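Local coordinates for xylulose kinase (Bifidobacterium adolescentis ATCC 15703, PDB 3I8B), which probably phosphorylates D-xylulose with ATP to give D-xylulose 5-phosphate and ADP, at residues G297-I302 with D413-I418; G364-P369 with E500-A505; L407-R412 with E496-A501; T426-I431 with S446-D451. All coordinates share one frame; numbering follows the deposited sequence.

Contact 1: residues G297-I302 with D413-I418; sequences GVAAAI and DCLELI
The first torsion of Ile418 (chi1 -69°) sets CG1 beside its own backbone N and leaves CG2 anti to that nitrogen, so the two branches meet different residues of the strand. CG2 lies 4.0 Å from Ala301 CB. The second torsion, near 180°, extends the other branch until Ile418 CD1 rests 3.8 Å from the carbonyl oxygen Ala299 O. One turn earlier, Cys414 meets the strand through its CB, 4.1 Å from Ala299 CB, and Leu415 adds a looser touch of its CD1 on the same methyl. The strand alternates in the usual way: Ala299 and Ala301 turn their methyls toward the helix, while Val298 and Ala300 point to the other side of the sheet. Strand 297-301 is an inner strand of the mixed sheet in the C-terminal FGGY domain, paired with strands 288-293 and 324-330, and helix 396-420 lies across one face of it. The segment axes come within 9.2 Å at an angle of 31°. No hydrogen bond joins the two segments, and each side chain that touches is buried and apolar or a cysteine. Cohesion between these segments probably comes from dispersion and exclusion of water, with alanine methyls as the strand's share of the interface.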
loop_
_atom_site.group_PDB
_atom_site.type_symbol
_atom_site.label_atom_id
_atom_site.label_comp_id
_atom_site.label_asym_id
_atom_site.label_seq_id
_atom_site.Cartn_x
_atom_site.Cartn_y
_atom_site.Cartn_z
ATOM N N GLY A 297 11.204 -2.319 3.041
ATOM C CA GLY A 297 10.603 -1.239 3.804
ATOM C C GLY A 297 9.496 -0.487 3.088
ATOM O O GLY A 297 9.454 -0.448 1.852
ATOM N N VAL A 298 8.593 0.095 3.877
ATOM C CA VAL A 298 7.559 0.998 3.375
ATOM C C VAL A 298 7.453 2.213 4.287
ATOM O O VAL A 298 7.078 2.084 5.450
ATOM C CB VAL A 298 6.178 0.327 3.340
ATOM C CG1 VAL A 298 5.122 1.325 2.916
ATOM C CG2 VAL A 298 6.185 -0.866 2.401
ATOM N N ALA A 299 7.804 3.381 3.762
ATOM C CA ALA A 299 7.589 4.643 4.462
ATOM C C ALA A 299 6.356 5.361 3.899
ATOM O O ALA A 299 6.344 5.772 2.741
ATOM C CB ALA A 299 8.818 5.531 4.348
ATOM N N ALA A 300 5.318 5.497 4.718
ATOM C CA ALA A 300 4.074 6.104 4.281
ATOM C C ALA A 300 3.733 7.276 5.191
ATOM O O ALA A 300 3.637 7.123 6.413
ATOM C CB ALA A 300 2.953 5.077 4.291
ATOM N N ALA A 301 3.577 8.452 4.597
ATOM C CA ALA A 301 3.239 9.641 5.365
ATOM C C ALA A 301 1.872 10.136 4.930
ATOM O O ALA A 301 1.461 9.935 3.782
ATOM C CB ALA A 301 4.292 10.739 5.156
ATOM N N ILE A 302 1.170 10.781 5.850
ATOM C CA ILE A 302 -0.079 11.430 5.505
ATOM C C ILE A 302 0.180 12.887 5.172
ATOM O O ILE A 302 0.742 13.632 5.979
ATOM C CB ILE A 302 -1.089 11.300 6.628
ATOM C CG1 ILE A 302 -1.297 9.815 6.916
ATOM C CG2 ILE A 302 -2.416 11.976 6.252
ATOM C CD1 ILE A 302 -1.586 9.552 8.319
ATOM N N ASP A 413 16.515 8.924 4.218
ATOM C CA ASP A 413 16.495 9.419 2.849
ATOM C C ASP A 413 15.061 9.459 2.331
ATOM O O ASP A 413 14.666 10.407 1.682
ATOM C CB ASP A 413 17.360 8.537 1.933
ATOM C CG ASP A 413 18.036 9.335 0.825
ATOM O OD1 ASP A 413 18.076 10.578 0.932
ATOM O OD2 ASP A 413 18.539 8.728 -0.144
ATOM N N CYS A 414 14.285 8.424 2.630
ATOM C CA CYS A 414 12.877 8.409 2.250
ATOM C C CYS A 414 12.091 9.553 2.896
ATOM O O CYS A 414 11.297 10.222 2.243
ATOM C CB CYS A 414 12.245 7.061 2.595
ATOM S SG CYS A 414 12.754 5.731 1.472
ATOM N N LEU A 415 12.305 9.773 4.187
ATOM C CA LEU A 415 11.624 10.868 4.878
ATOM C C LEU A 415 11.958 12.218 4.223
ATOM O O LEU A 415 11.080 13.062 4.025
ATOM C CB LEU A 415 11.995 10.871 6.362
ATOM C CG LEU A 415 11.200 9.978 7.324
ATOM C CD1 LEU A 415 10.897 8.609 6.738
ATOM C CD2 LEU A 415 11.932 9.859 8.670
ATOM N N GLU A 416 13.227 12.409 3.862
ATOM C CA GLU A 416 13.658 13.660 3.250
ATOM C C GLU A 416 13.069 13.844 1.857
ATOM O O GLU A 416 12.732 14.955 1.458
ATOM C CB GLU A 416 15.182 13.711 3.177
ATOM C CG GLU A 416 15.829 13.740 4.545
ATOM C CD GLU A 416 15.314 14.886 5.382
ATOM O OE1 GLU A 416 14.887 15.897 4.789
ATOM O OE2 GLU A 416 15.330 14.776 6.626
ATOM N N LEU A 417 12.958 12.750 1.112
ATOM C CA LEU A 417 12.344 12.811 -0.204
ATOM C C LEU A 417 10.856 13.166 -0.092
ATOM O O LEU A 417 10.346 14.016 -0.835
ATOM C CB LEU A 417 12.520 11.484 -0.912
ATOM C CG LEU A 417 12.000 11.375 -2.338
ATOM C CD1 LEU A 417 12.658 12.401 -3.234
ATOM C CD2 LEU A 417 12.261 9.974 -2.854
ATOM N N ILE A 418 10.152 12.519 0.833
ATOM C CA ILE A 418 8.735 12.835 1.038
ATOM C C ILE A 418 8.564 14.293 1.454
ATOM O O ILE A 418 7.738 15.007 0.895
ATOM C CB ILE A 418 8.063 11.875 2.040
ATOM C CG1 ILE A 418 7.951 10.485 1.408
ATOM C CG2 ILE A 418 6.683 12.423 2.466
ATOM C CD1 ILE A 418 7.511 9.367 2.346
#

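Contact 2: residues G364-P369 with E500-A505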
loop_
_atom_site.group_PDB
_atom_site.type_symbol
_atom_site.label_atom_id
_atom_site.label_comp_id
_atom_site.label_asym_id
_atom_site.label_seq_id
_atom_site.Cartn_x
_atom_site.Cartn_y
_atom_site.Cartn_z
ATOM N N GLY A 364 33.882 6.581 9.582
ATOM C CA GLY A 364 34.047 7.026 8.210
ATOM C C GLY A 364 33.515 6.107 7.130
ATOM O O GLY A 364 33.417 6.504 5.976
ATOM N N ILE A 365 33.170 4.880 7.494
ATOM C CA ILE A 365 32.622 3.949 6.519
ATOM C C ILE A 365 31.127 4.173 6.307
ATOM O O ILE A 365 30.348 4.231 7.259
ATOM C CB ILE A 365 32.842 2.499 6.942
ATOM C CG1 ILE A 365 34.344 2.188 7.014
ATOM C CG2 ILE A 365 32.113 1.548 5.992
ATOM C CD1 ILE A 365 34.639 0.801 7.563
ATOM N N THR A 366 30.739 4.290 5.046
ATOM C CA THR A 366 29.341 4.463 4.688
ATOM C C THR A 366 28.894 3.339 3.762
ATOM O O THR A 366 29.591 2.990 2.799
ATOM C CB THR A 366 29.124 5.794 3.971
ATOM O OG1 THR A 366 29.445 6.870 4.859
ATOM C CG2 THR A 366 27.681 5.925 3.511
ATOM N N LEU A 367 27.736 2.768 4.069
ATOM C CA LEU A 367 27.091 1.801 3.195
ATOM C C LEU A 367 25.903 2.455 2.510
ATOM O O LEU A 367 25.049 3.032 3.190
ATOM C CB LEU A 367 26.590 0.601 4.005
ATOM C CG LEU A 367 25.695 -0.373 3.229
ATOM C CD1 LEU A 367 26.440 -0.933 1.997
ATOM C CD2 LEU A 367 25.177 -1.504 4.123
ATOM N N VAL A 368 25.866 2.397 1.179
ATOM C CA VAL A 368 24.652 2.697 0.426
ATOM C C VAL A 368 24.078 1.353 0.013
ATOM O O VAL A 368 24.566 0.719 -0.924
ATOM C CB VAL A 368 24.914 3.573 -0.816
ATOM C CG1 VAL A 368 23.612 3.791 -1.614
ATOM C CG2 VAL A 368 25.518 4.904 -0.409
ATOM N N PRO A 369 23.032 0.905 0.718
ATOM C CA PRO A 369 22.640 -0.504 0.696
ATOM C C PRO A 369 21.710 -0.881 -0.445
ATOM O O PRO A 369 20.705 -1.540 -0.178
ATOM C CB PRO A 369 21.864 -0.664 2.012
ATOM C CG PRO A 369 21.642 0.740 2.548
ATOM C CD PRO A 369 22.086 1.709 1.509
ATOM N N GLU A 500 24.357 12.932 6.669
ATOM C CA GLU A 500 25.026 13.834 5.728
ATOM C C GLU A 500 26.104 13.106 4.916
ATOM O O GLU A 500 26.254 13.349 3.717
ATOM C CB GLU A 500 25.582 15.077 6.437
ATOM C CG GLU A 500 24.474 16.030 6.922
ATOM C CD GLU A 500 24.993 17.228 7.720
ATOM O OE1 GLU A 500 26.060 17.102 8.361
ATOM O OE2 GLU A 500 24.326 18.291 7.711
ATOM N N ALA A 501 26.829 12.204 5.573
ATOM C CA ALA A 501 27.817 11.357 4.901
ATOM C C ALA A 501 27.150 10.377 3.936
ATOM O O ALA A 501 27.630 10.154 2.828
ATOM C CB ALA A 501 28.654 10.597 5.928
ATOM N N TYR A 502 26.042 9.793 4.375
ATOM C CA TYR A 502 25.282 8.862 3.560
ATOM C C TYR A 502 24.800 9.558 2.298
ATOM O O TYR A 502 24.892 9.009 1.204
ATOM C CB TYR A 502 24.079 8.331 4.351
ATOM C CG TYR A 502 23.170 7.405 3.569
ATOM C CD1 TYR A 502 22.110 7.905 2.822
ATOM C CD2 TYR A 502 23.372 6.026 3.581
ATOM C CE1 TYR A 502 21.277 7.057 2.108
ATOM C CE2 TYR A 502 22.542 5.171 2.875
ATOM C CZ TYR A 502 21.502 5.689 2.133
ATOM O OH TYR A 502 20.676 4.839 1.427
ATOM N N ALA A 503 24.277 10.768 2.455
ATOM C CA ALA A 503 23.734 11.493 1.313
ATOM C C ALA A 503 24.815 11.769 0.277
ATOM O O ALA A 503 24.588 11.589 -0.921
ATOM C CB ALA A 503 23.061 12.786 1.752
ATOM N N LYS A 504 25.985 12.204 0.737
ATOM C CA LYS A 504 27.116 12.388 -0.162
ATOM C C LYS A 504 27.380 11.103 -0.933
ATOM O O LYS A 504 27.382 11.105 -2.161
ATOM C CB LYS A 504 28.371 12.826 0.601
ATOM C CG LYS A 504 28.358 14.296 1.021
ATOM C CD LYS A 504 29.685 14.722 1.649
ATOM C CE LYS A 504 29.660 16.194 2.080
ATOM N NZ LYS A 504 28.889 16.403 3.334
ATOM N N ALA A 505 27.567 10.003 -0.210
ATOM C CA ALA A 505 27.888 8.720 -0.839
ATOM C C ALA A 505 26.873 8.278 -1.886
ATOM O O ALA A 505 27.254 7.873 -2.975
ATOM C CB ALA A 505 28.081 7.622 0.216
#
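Thr366 and Tyr502 bring the two backbones nearest each other, with Thr366 CA 6.1 Å from Tyr502 CA. Strand 366-368 runs at 52° to the axis of helix segment 500-505. Thr366 directs its side chain at the helix, and its CG2, anti to the backbone N, settles 3.7 Å from Ala505 CB and also close to Tyr502 CA. The other branch, OG1, approaches Ala501 CB, one helical turn before Ala505. Val368 supports the same patch, its CG2 3.8 Å from Ala505 CB. The strand belongs to a two-stranded antiparallel sheet with strand 385-387, separate from the large sheets of the kinase, and the C-terminal helix 496-506 lies against this ribbon. Ser387 of the partner strand also touches Thr366 and Ala505. Chi1 of 177° puts Tyr502 CG anti to the backbone N, and the ring beyond it comes up to the end of the strand at Leu367 and Pro369. Both meet the ring at its edge. Pro369 CD lies in the ring plane, 3.4 Å from Tyr502 OH, the two side chains crossing at about a right angle. Leu367 O sits 3.3 Å from Tyr502 CE2. That carbonyl oxygen is buried here without a hydrogen-bonding partner in the model; the ring C-H edge can offer it at most a weak electrostatic contact. Cys409 and Ser410 of helix 396-420 pack against the same tyrosine.

Contact 3: residues L407-R412 with E496-A501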
loop_
_atom_site.group_PDB
_atom_site.type_symbol
_atom_site.label_atom_id
_atom_site.label_comp_id
_atom_site.label_asym_id
_atom_site.label_seq_id
_atom_site.Cartn_x
_atom_site.Cartn_y
_atom_site.Cartn_z
ATOM N N LEU A 407 21.030 0.939 6.754
ATOM C CA LEU A 407 19.614 0.609 6.797
ATOM C C LEU A 407 18.805 1.833 7.229
ATOM O O LEU A 407 17.865 2.231 6.551
ATOM C CB LEU A 407 19.384 -0.564 7.758
ATOM C CG LEU A 407 17.971 -1.135 7.924
ATOM C CD1 LEU A 407 18.039 -2.499 8.566
ATOM C CD2 LEU A 407 17.085 -0.207 8.744
ATOM N N LEU A 408 19.189 2.432 8.353
ATOM C CA LEU A 408 18.472 3.583 8.908
ATOM C C LEU A 408 18.559 4.829 8.045
ATOM O O LEU A 408 17.586 5.566 7.933
ATOM C CB LEU A 408 18.968 3.907 10.316
ATOM C CG LEU A 408 18.387 3.035 11.430
ATOM C CD1 LEU A 408 16.880 3.216 11.522
ATOM C CD2 LEU A 408 18.724 1.584 11.180
ATOM N N CYS A 409 19.730 5.062 7.447
ATOM C CA CYS A 409 19.951 6.217 6.581
ATOM C C CYS A 409 19.074 6.211 5.332
ATOM O O CYS A 409 18.632 7.265 4.881
ATOM C CB CYS A 409 21.428 6.321 6.179
ATOM S SG CYS A 409 22.467 7.080 7.461
ATOM N N SER A 410 18.856 5.027 4.761
ATOM C CA SER A 410 17.972 4.882 3.616
ATOM C C SER A 410 16.556 5.312 3.999
ATOM O O SER A 410 15.908 6.048 3.264
ATOM C CB SER A 410 17.955 3.429 3.132
ATOM O OG SER A 410 16.936 3.234 2.164
ATOM N N GLN A 411 16.083 4.850 5.153
ATOM C CA GLN A 411 14.752 5.230 5.619
ATOM C C GLN A 411 14.681 6.745 5.860
ATOM O O GLN A 411 13.675 7.383 5.547
ATOM C CB GLN A 411 14.365 4.449 6.880
ATOM C CG GLN A 411 14.173 2.948 6.662
ATOM C CD GLN A 411 13.281 2.630 5.461
ATOM O OE1 GLN A 411 12.317 3.338 5.184
ATOM N NE2 GLN A 411 13.602 1.559 4.752
ATOM N N ARG A 412 15.752 7.330 6.391
ATOM C CA ARG A 412 15.799 8.781 6.524
ATOM C C ARG A 412 15.726 9.437 5.160
ATOM O O ARG A 412 14.996 10.406 4.974
ATOM C CB ARG A 412 17.068 9.251 7.222
ATOM C CG ARG A 412 17.357 10.720 6.956
ATOM C CD ARG A 412 16.439 11.637 7.751
ATOM N NE ARG A 412 17.113 11.994 8.985
ATOM C CZ ARG A 412 17.616 13.193 9.247
ATOM N NH1 ARG A 412 17.475 14.180 8.379
ATOM N NH2 ARG A 412 18.242 13.404 10.395
ATOM N N GLU A 496 23.520 14.370 12.881
ATOM C CA GLU A 496 23.211 14.719 11.504
ATOM C C GLU A 496 24.313 14.263 10.545
ATOM O O GLU A 496 24.042 13.916 9.390
ATOM C CB GLU A 496 22.966 16.226 11.396
ATOM C CG GLU A 496 22.287 16.664 10.112
ATOM C CD GLU A 496 21.084 15.807 9.762
ATOM O OE1 GLU A 496 20.148 15.711 10.590
ATOM O OE2 GLU A 496 21.085 15.233 8.650
ATOM N N ALA A 497 25.546 14.235 11.038
ATOM C CA ALA A 497 26.703 13.898 10.206
ATOM C C ALA A 497 26.630 12.484 9.624
ATOM O O ALA A 497 27.164 12.218 8.549
ATOM C CB ALA A 497 27.994 14.093 10.982
ATOM N N VAL A 498 25.956 11.579 10.324
ATOM C CA VAL A 498 25.761 10.230 9.802
ATOM C C VAL A 498 25.003 10.279 8.474
ATOM O O VAL A 498 25.507 9.847 7.447
ATOM C CB VAL A 498 25.031 9.310 10.809
ATOM C CG1 VAL A 498 24.827 7.920 10.214
ATOM C CG2 VAL A 498 25.829 9.210 12.107
ATOM N N TYR A 499 23.801 10.834 8.488
ATOM C CA TYR A 499 23.029 10.957 7.260
ATOM C C TYR A 499 23.675 11.882 6.219
ATOM O O TYR A 499 23.541 11.654 5.018
ATOM C CB TYR A 499 21.596 11.408 7.561
ATOM C CG TYR A 499 20.785 11.683 6.318
ATOM C CD1 TYR A 499 20.387 10.646 5.476
ATOM C CD2 TYR A 499 20.419 12.978 5.982
ATOM C CE1 TYR A 499 19.647 10.904 4.334
ATOM C CE2 TYR A 499 19.678 13.240 4.852
ATOM C CZ TYR A 499 19.297 12.202 4.030
ATOM O OH TYR A 499 18.561 12.478 2.903
ATOM N N GLU A 500 24.357 12.932 6.669
ATOM C CA GLU A 500 25.026 13.834 5.728
ATOM C C GLU A 500 26.104 13.106 4.916
ATOM O O GLU A 500 26.254 13.349 3.717
ATOM C CB GLU A 500 25.582 15.077 6.437
ATOM C CG GLU A 500 24.474 16.030 6.922
ATOM C CD GLU A 500 24.993 17.228 7.720
ATOM O OE1 GLU A 500 26.060 17.102 8.361
ATOM O OE2 GLU A 500 24.326 18.291 7.711
ATOM N N ALA A 501 26.829 12.204 5.573
ATOM C CA ALA A 501 27.817 11.357 4.901
ATOM C C ALA A 501 27.150 10.377 3.936
ATOM O O ALA A 501 27.630 10.154 2.828
ATOM C CB ALA A 501 28.654 10.597 5.928
#
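Arg412 CG sits over the centre of the Tyr499 ring, 3.5 Å from the centroid and close to the ring normal, a CH-pi contact on one face. At the edge of the ring, in its plane, lies Glu496 OE2. The guanidinium of Arg412 lies 22° from parallel to the ring, with Tyr499 CD2 over one of its faces, while Glu496 OE1 approaches its edge, somewhat tilted from the plane. There Arg412 NH2 donates to Glu496 OE1 at 3.0 Å, with an N-H...O angle of 153°. The donor comes to the syn side of Glu496 OE1, and this one hydrogen bond carries the salt bridge between the two segments. The torsions explain the overlap: CG is anti to the backbone N, which places it over the ring, and bends at chi2 and chi3 fold the chain back. Other partners help to fix the guanidinium: NE bonds Ile447 O, and NH1 forms a salt bridge with Glu416. Tyr499 OH is in turn held by Asp413, which should help to set the position of the ring. One turn away from Arg412, Cys409 SG packs 3.7 Å from Val498 CG1 and leans on the Tyr499 backbone. Here the helices come closest, with Cys409 CA 5.7 Å from Tyr499 CA. The segment axes cross at 81°, an almost perpendicular helix-helix packing by which the C-terminal helix 496-506 is seated on the long helix 396-420 of the FGGY C-terminal domain.

Contact 4: residues T426-I431 with S446-D451; sequences TRILLI and SILGMD
Ile428 N and Asp451 O are joined through one water molecule, which accepts from Ile428 N at 2.8 Å and donates to Asp451 O at 2.7 Å. The same carbonyl oxygen, Asp451 O, also lies 3.9 Å from Ile428 CB, at the edge of an apolar patch. The Ile428 side chain carries much of the apolar contact. With chi1 of -50°, CG1 of Ile428 is anti to the carbonyl carbon, and CD1 beyond it reaches Leu448 CB at 3.9 Å and Met450 CB at 4.0 Å. Met450, deposited as selenomethionine, stays extended beyond CG and reaches the residue just before the strand, its CE 3.8 Å from Thr426 CA. Between Leu448 and Met450, Gly449, with a positive phi of 95°, is the first residue to leave the helical conformation as helix 438-448 ends. The segments belong to the beta-alpha-beta unit 427-431, 438-448, 452-455, whose two strands run parallel in the large C-terminal sheet. On the buried side Ile428 also touches Ile291 and Leu415. Direct hydrogen bonds between the segments are absent: the water links the two backbones just ahead of strand 452-455, while apolar contacts hold the helix end against the strand.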
loop_
_atom_site.group_PDB
_atom_site.type_symbol
_atom_site.label_atom_id
_atom_site.label_comp_id
_atom_site.label_asym_id
_atom_site.label_seq_id
_atom_site.Cartn_x
_atom_site.Cartn_y
_atom_site.Cartn_z
ATOM N N THR A 426 6.259 15.230 11.091
ATOM C CA THR A 426 6.511 15.743 12.440
ATOM C C THR A 426 6.463 14.670 13.534
ATOM O O THR A 426 6.731 14.944 14.701
ATOM C CB THR A 426 5.543 16.900 12.785
ATOM O OG1 THR A 426 4.186 16.482 12.574
ATOM C CG2 THR A 426 5.839 18.115 11.914
ATOM N N ARG A 427 6.126 13.449 13.148
ATOM C CA ARG A 427 6.139 12.321 14.066
ATOM C C ARG A 427 6.348 11.032 13.281
ATOM O O ARG A 427 5.792 10.866 12.192
ATOM C CB ARG A 427 4.823 12.253 14.845
ATOM C CG ARG A 427 4.759 11.150 15.893
ATOM C CD ARG A 427 3.464 11.270 16.697
ATOM N NE ARG A 427 2.309 10.841 15.913
ATOM C CZ ARG A 427 1.518 9.822 16.239
ATOM N NH1 ARG A 427 1.734 9.142 17.360
ATOM N NH2 ARG A 427 0.493 9.502 15.457
ATOM N N ILE A 428 7.137 10.125 13.846
ATOM C CA ILE A 428 7.499 8.864 13.193
ATOM C C ILE A 428 6.992 7.673 13.989
ATOM O O ILE A 428 7.256 7.571 15.187
ATOM C CB ILE A 428 9.030 8.701 13.106
ATOM C CG1 ILE A 428 9.683 9.953 12.524
ATOM C CG2 ILE A 428 9.405 7.447 12.296
ATOM C CD1 ILE A 428 11.206 9.884 12.516
ATOM N N LEU A 429 6.279 6.768 13.322
ATOM C CA LEU A 429 5.888 5.505 13.928
ATOM C C LEU A 429 6.706 4.401 13.275
ATOM O O LEU A 429 6.894 4.408 12.063
ATOM C CB LEU A 429 4.395 5.230 13.729
ATOM C CG LEU A 429 3.423 6.089 14.543
ATOM C CD1 LEU A 429 3.535 7.540 14.150
ATOM C CD2 LEU A 429 1.994 5.590 14.383
ATOM N N LEU A 430 7.195 3.466 14.080
ATOM C CA LEU A 430 8.003 2.374 13.573
ATOM C C LEU A 430 7.304 1.054 13.855
ATOM O O LEU A 430 7.074 0.698 15.017
ATOM C CB LEU A 430 9.386 2.388 14.222
ATOM C CG LEU A 430 10.289 1.205 13.870
ATOM C CD1 LEU A 430 10.661 1.228 12.377
ATOM C CD2 LEU A 430 11.541 1.201 14.749
ATOM N N ILE A 431 6.973 0.337 12.788
ATOM C CA ILE A 431 6.261 -0.931 12.894
ATOM C C ILE A 431 6.952 -2.004 12.074
ATOM O O ILE A 431 8.002 -1.765 11.472
ATOM C CB ILE A 431 4.819 -0.802 12.377
ATOM C CG1 ILE A 431 4.828 -0.238 10.951
ATOM C CG2 ILE A 431 3.991 0.060 13.322
ATOM C CD1 ILE A 431 3.443 0.011 10.361
ATOM N N SER A 446 18.450 8.775 16.757
ATOM C CA SER A 446 19.702 9.433 16.397
ATOM C C SER A 446 19.782 9.770 14.906
ATOM O O SER A 446 20.013 10.923 14.524
ATOM C CB SER A 446 20.885 8.529 16.791
ATOM O OG SER A 446 22.079 8.889 16.131
ATOM N N ILE A 447 19.603 8.762 14.059
ATOM C CA ILE A 447 19.827 8.990 12.643
ATOM C C ILE A 447 18.557 9.465 11.898
ATOM O O ILE A 447 18.649 10.251 10.958
ATOM C CB ILE A 447 20.629 7.816 11.955
ATOM C CG1 ILE A 447 19.802 7.064 10.925
ATOM C CG2 ILE A 447 21.331 6.898 12.980
ATOM C CD1 ILE A 447 19.951 7.673 9.572
ATOM N N LEU A 448 17.376 9.037 12.338
ATOM C CA LEU A 448 16.136 9.544 11.733
ATOM C C LEU A 448 15.922 11.012 12.095
ATOM O O LEU A 448 15.303 11.770 11.347
ATOM C CB LEU A 448 14.923 8.708 12.129
ATOM C CG LEU A 448 14.934 7.260 11.649
ATOM C CD1 LEU A 448 13.634 6.579 12.015
ATOM C CD2 LEU A 448 15.165 7.206 10.147
ATOM N N GLY A 449 16.446 11.406 13.247
ATOM C CA GLY A 449 16.471 12.806 13.636
ATOM C C GLY A 449 15.321 13.258 14.515
ATOM O O GLY A 449 15.101 14.456 14.654
HETATM N N MSE A 450 14.603 12.300 15.100
HETATM C CA MSE A 450 13.434 12.563 15.951
HETATM C C MSE A 450 13.170 11.386 16.870
HETATM O O MSE A 450 13.735 10.316 16.697
HETATM C CB MSE A 450 12.162 12.710 15.116
HETATM C CG MSE A 450 12.028 13.954 14.317
HETATM SE SE MSE A 450 10.267 13.963 13.436
HETATM C CE MSE A 450 10.338 15.819 12.834
ATOM N N ASP A 451 12.255 11.591 17.811
ATOM C CA ASP A 451 11.645 10.509 18.566
ATOM C C ASP A 451 11.050 9.485 17.607
ATOM O O ASP A 451 10.534 9.838 16.548
ATOM C CB ASP A 451 10.524 11.060 19.449
ATOM C CG ASP A 451 11.042 11.804 20.663
ATOM O OD1 ASP A 451 12.268 12.033 20.758
ATOM O OD2 ASP A 451 10.213 12.147 21.533
HETATM O O HOH W 1 8.212 11.108 16.198
#

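In the fold
From the N terminus, the first loop opens at strand 297-301 and is closed by contact 1 on helix 396-420. Before it closes, contacts 2 and 3 open at 364-369 and 407-412, and both cross it, ending together on helix 496-506, where they share Glu500 and Ala501. Contact 3 thus lies within the span of contact 2. Contact 4, a short closure of 15 residues, follows contact 1 in series and falls within the spans of both contacts 2 and 3. Helix 396-420 is the common support of contacts 1 and 3: contact 1 fixes it to the large sheet that also holds the strand of contact 4, and contact 3 seats the C-terminal helix upon it. Contact 2 ties the outlying two-stranded ribbon to that C-terminal helix.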